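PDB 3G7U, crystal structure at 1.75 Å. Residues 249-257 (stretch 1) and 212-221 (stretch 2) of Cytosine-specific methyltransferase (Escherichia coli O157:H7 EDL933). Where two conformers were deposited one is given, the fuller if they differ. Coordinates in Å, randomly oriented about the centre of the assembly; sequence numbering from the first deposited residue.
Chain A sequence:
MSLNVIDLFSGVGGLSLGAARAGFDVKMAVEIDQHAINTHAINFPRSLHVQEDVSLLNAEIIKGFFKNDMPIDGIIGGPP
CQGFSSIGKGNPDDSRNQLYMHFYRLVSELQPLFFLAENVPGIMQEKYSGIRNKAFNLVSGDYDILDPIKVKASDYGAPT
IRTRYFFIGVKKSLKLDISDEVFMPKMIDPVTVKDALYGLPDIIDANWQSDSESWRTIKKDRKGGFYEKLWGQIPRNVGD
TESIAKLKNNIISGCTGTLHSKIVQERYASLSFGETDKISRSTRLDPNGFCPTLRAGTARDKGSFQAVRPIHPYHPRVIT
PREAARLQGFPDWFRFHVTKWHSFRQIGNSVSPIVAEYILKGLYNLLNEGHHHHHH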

# COMPACT_ATOMS: atom_id res chain seq x y z
N ASN A 249 -12.54 -21.48 -3.12
CA ASN A 249 -13.97 -21.69 -3.33
C ASN A 249 -14.72 -20.46 -3.83
O ASN A 249 -15.93 -20.37 -3.64
CB ASN A 249 -14.60 -22.18 -2.03
CG ASN A 249 -14.13 -23.60 -1.68
OD1 ASN A 249 -14.02 -23.96 -0.51
ND2 ASN A 249 -13.87 -24.41 -2.71
N ASN A 250 -13.99 -19.54 -4.46
CA ASN A 250 -14.50 -18.29 -5.05
C ASN A 250 -15.18 -17.38 -4.03
O ASN A 250 -16.10 -16.64 -4.37
CB ASN A 250 -15.46 -18.56 -6.22
CG ASN A 250 -14.80 -19.37 -7.36
OD1 ASN A 250 -13.60 -19.62 -7.37
ND2 ASN A 250 -15.60 -19.76 -8.33
N ILE A 251 -14.69 -17.42 -2.80
CA ILE A 251 -15.26 -16.64 -1.70
C ILE A 251 -14.24 -15.66 -1.11
O ILE A 251 -13.13 -16.05 -0.76
CB ILE A 251 -15.78 -17.57 -0.61
CG1 ILE A 251 -17.02 -18.33 -1.15
CG2 ILE A 251 -16.17 -16.82 0.68
CD1 ILE A 251 -17.34 -19.59 -0.36
N ILE A 252 -14.64 -14.40 -0.99
CA ILE A 252 -13.72 -13.37 -0.49
C ILE A 252 -14.43 -12.48 0.57
O ILE A 252 -15.65 -12.46 0.65
CB ILE A 252 -13.15 -12.53 -1.61
CG1 ILE A 252 -14.23 -11.58 -2.19
CG2 ILE A 252 -12.47 -13.41 -2.75
CD1 ILE A 252 -13.74 -10.68 -3.28
N SER A 253 -13.64 -11.80 1.41
CA SER A 253 -14.17 -10.99 2.52
C SER A 253 -14.37 -9.55 2.03
O SER A 253 -13.91 -9.20 0.94
CB SER A 253 -13.20 -11.00 3.72
OG SER A 253 -11.93 -10.44 3.35
N GLY A 254 -15.07 -8.75 2.84
CA GLY A 254 -15.17 -7.30 2.67
C GLY A 254 -16.25 -6.81 1.76
O GLY A 254 -16.23 -5.64 1.36
N CYS A 255 -17.22 -7.67 1.42
CA CYS A 255 -18.28 -7.26 0.53
C CYS A 255 -19.47 -6.74 1.36
O CYS A 255 -20.56 -7.29 1.33
CB CYS A 255 -18.71 -8.42 -0.38
SG CYS A 255 -17.35 -8.98 -1.44
N THR A 256 -19.23 -5.69 2.13
CA THR A 256 -20.23 -5.16 3.03
C THR A 256 -20.62 -3.76 2.59
O THR A 256 -19.77 -2.89 2.37
CB THR A 256 -19.77 -5.20 4.53
OG1 THR A 256 -20.35 -4.12 5.29
CG2 THR A 256 -18.31 -5.21 4.67
N GLY A 257 -21.92 -3.56 2.46
CA GLY A 257 -22.41 -2.27 2.02
C GLY A 257 -22.76 -1.36 3.18
O GLY A 257 -22.66 -1.75 4.33
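Stretch 2 (212-221) SESWRTIKKD

Stretch 2 runs antiparallel to stretch 1, pairing through a short strand at R216 and T217 with loop on either side, the end-to-end directions 136° apart, and the two bury 715 Å² between them. The register is set by I251 opposite T217, a non-hydrogen-bonded pair with CA atoms 4.3 Å apart, and by I252 opposite R216, the hydrogen-bonded pair: R216 N reaches I252 O at 2.9 Å, and I252 N reaches R216 O at 3.0 Å. One step further, I218 N donates to N250 O at 2.7 Å. N250 turns its backbone to positive phi (60/33) just before the strand, while R216 (-143/147) and T217 (-74/134) stay extended.

Alternation sorts the side chains. I251 and T217 share one face of the sheet; both take chi1 m, bringing I251 CG1 to 3.6 Å from T217 OG1. I252 and R216 point to the other face. There I252, chi1 p and chi2 t, sends CD1 to within 3.7 Å of CG2 of I218, itself p, t. R216 folds through three successive m rotamers, its CG 3.7 Å from C255 CB, and NH1 shares water 2 with C255 O.

W215, chi1 m and chi2 105°, has its CA-to-CB bond sideways, but its ring comes nearer to stretch 1, laying one face over S253: S253 CB sits 3.9 Å from the centroid of the W215 six-membered ring, 18° off the normal. W215 CB meets I251 CG2 at 3.8 Å.

Past the strand pairing, S214 points toward stretch 1, and chi1 t lets OG donate to C255 O at 2.7 Å; C255 N returns a weak bond to S214 O at 3.4 Å. Water 1 joins S214 N to G254 N, where phi of 87° favours glycine. At the other end, K220 points toward stretch 1, and NZ donates to N250 OD1 at 3.2 Å.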

# COMPACT_ATOMS: atom_id res chain seq x y z
N SER A 212 -19.19 -8.60 11.92
CA SER A 212 -18.88 -9.88 11.25
C SER A 212 -18.43 -9.70 9.79
O SER A 212 -18.75 -8.69 9.16
CB SER A 212 -20.08 -10.83 11.34
OG SER A 212 -20.54 -10.93 12.69
N GLU A 213 -17.61 -10.65 9.36
CA GLU A 213 -17.03 -10.66 8.03
C GLU A 213 -18.14 -10.88 7.04
O GLU A 213 -19.13 -11.54 7.35
CB GLU A 213 -16.01 -11.79 7.91
CG GLU A 213 -14.65 -11.37 7.37
CD GLU A 213 -13.59 -11.19 8.47
OE1 GLU A 213 -13.85 -11.52 9.65
OE2 GLU A 213 -12.47 -10.76 8.13
N SER A 214 -17.99 -10.28 5.86
CA SER A 214 -18.98 -10.33 4.80
C SER A 214 -18.43 -11.19 3.68
O SER A 214 -18.12 -10.69 2.58
CB SER A 214 -19.25 -8.93 4.27
OG SER A 214 -20.36 -8.95 3.39
N TRP A 215 -18.30 -12.49 3.96
CA TRP A 215 -17.73 -13.43 2.98
C TRP A 215 -18.77 -13.66 1.87
O TRP A 215 -19.93 -13.98 2.17
CB TRP A 215 -17.41 -14.77 3.61
CG TRP A 215 -16.34 -14.81 4.66
CD1 TRP A 215 -16.52 -14.94 6.01
CD2 TRP A 215 -14.92 -14.77 4.44
NE1 TRP A 215 -15.28 -14.97 6.65
CE2 TRP A 215 -14.30 -14.87 5.71
CE3 TRP A 215 -14.12 -14.66 3.29
CZ2 TRP A 215 -12.90 -14.85 5.86
CZ3 TRP A 215 -12.71 -14.65 3.43
CH2 TRP A 215 -12.13 -14.74 4.71
N ARG A 216 -18.36 -13.52 0.62
CA ARG A 216 -19.28 -13.62 -0.51
C ARG A 216 -18.62 -14.31 -1.69
O ARG A 216 -17.42 -14.13 -1.94
CB ARG A 216 -19.72 -12.22 -0.95
CG ARG A 216 -20.71 -11.52 -0.01
CD ARG A 216 -21.99 -12.35 0.25
NE ARG A 216 -22.74 -12.50 -1.01
CZ ARG A 216 -23.45 -11.57 -1.60
NH1 ARG A 216 -23.54 -10.35 -1.07
NH2 ARG A 216 -24.09 -11.86 -2.72
N THR A 217 -19.44 -15.06 -2.45
CA THR A 217 -19.01 -15.69 -3.68
C THR A 217 -18.85 -14.69 -4.81
O THR A 217 -19.71 -13.80 -5.00
CB THR A 217 -20.03 -16.81 -4.09
OG1 THR A 217 -20.02 -17.82 -3.09
CG2 THR A 217 -19.70 -17.42 -5.46
N ILE A 218 -17.72 -14.81 -5.52
CA ILE A 218 -17.47 -13.99 -6.70
C ILE A 218 -17.31 -14.86 -7.96
O ILE A 218 -17.12 -16.08 -7.87
CB ILE A 218 -16.19 -13.16 -6.53
CG1 ILE A 218 -15.00 -14.08 -6.24
CG2 ILE A 218 -16.35 -12.14 -5.38
CD1 ILE A 218 -13.64 -13.48 -6.57
N LYS A 219 -17.37 -14.21 -9.10
CA LYS A 219 -17.00 -14.86 -10.36
C LYS A 219 -15.52 -14.60 -10.57
O LYS A 219 -15.08 -13.44 -10.51
CB LYS A 219 -17.77 -14.25 -11.52
CG LYS A 219 -19.24 -14.52 -11.47
CD LYS A 219 -19.91 -13.87 -12.67
CE LYS A 219 -21.42 -14.02 -12.57
NZ LYS A 219 -21.76 -15.37 -12.04
N LYS A 220 -14.76 -15.67 -10.73
CA LYS A 220 -13.37 -15.52 -11.12
C LYS A 220 -13.05 -16.34 -12.36
O LYS A 220 -12.36 -17.34 -12.29
CB LYS A 220 -12.38 -15.75 -9.97
CG LYS A 220 -12.40 -17.01 -9.19
CD LYS A 220 -11.22 -16.92 -8.22
CE LYS A 220 -10.30 -18.10 -8.35
NZ LYS A 220 -10.40 -19.08 -7.24
N ASP A 221 -13.59 -15.90 -13.48
CA ASP A 221 -13.36 -16.54 -14.76
C ASP A 221 -12.74 -15.52 -15.71
O ASP A 221 -13.16 -15.40 -16.86
CB ASP A 221 -14.68 -17.08 -15.33
CG ASP A 221 -15.79 -16.04 -15.35
OD1 ASP A 221 -15.51 -14.86 -15.02
OD2 ASP A 221 -16.94 -16.39 -15.69
O HOH W 1 -15.70 -8.85 5.62
O HOH W 2 -22.65 -8.97 1.40
O HOH W 3 -18.64 -20.15 -3.75
O HOH W 4 -18.15 -18.44 -8.70
O HOH W 5 -14.25 -19.82 -11.32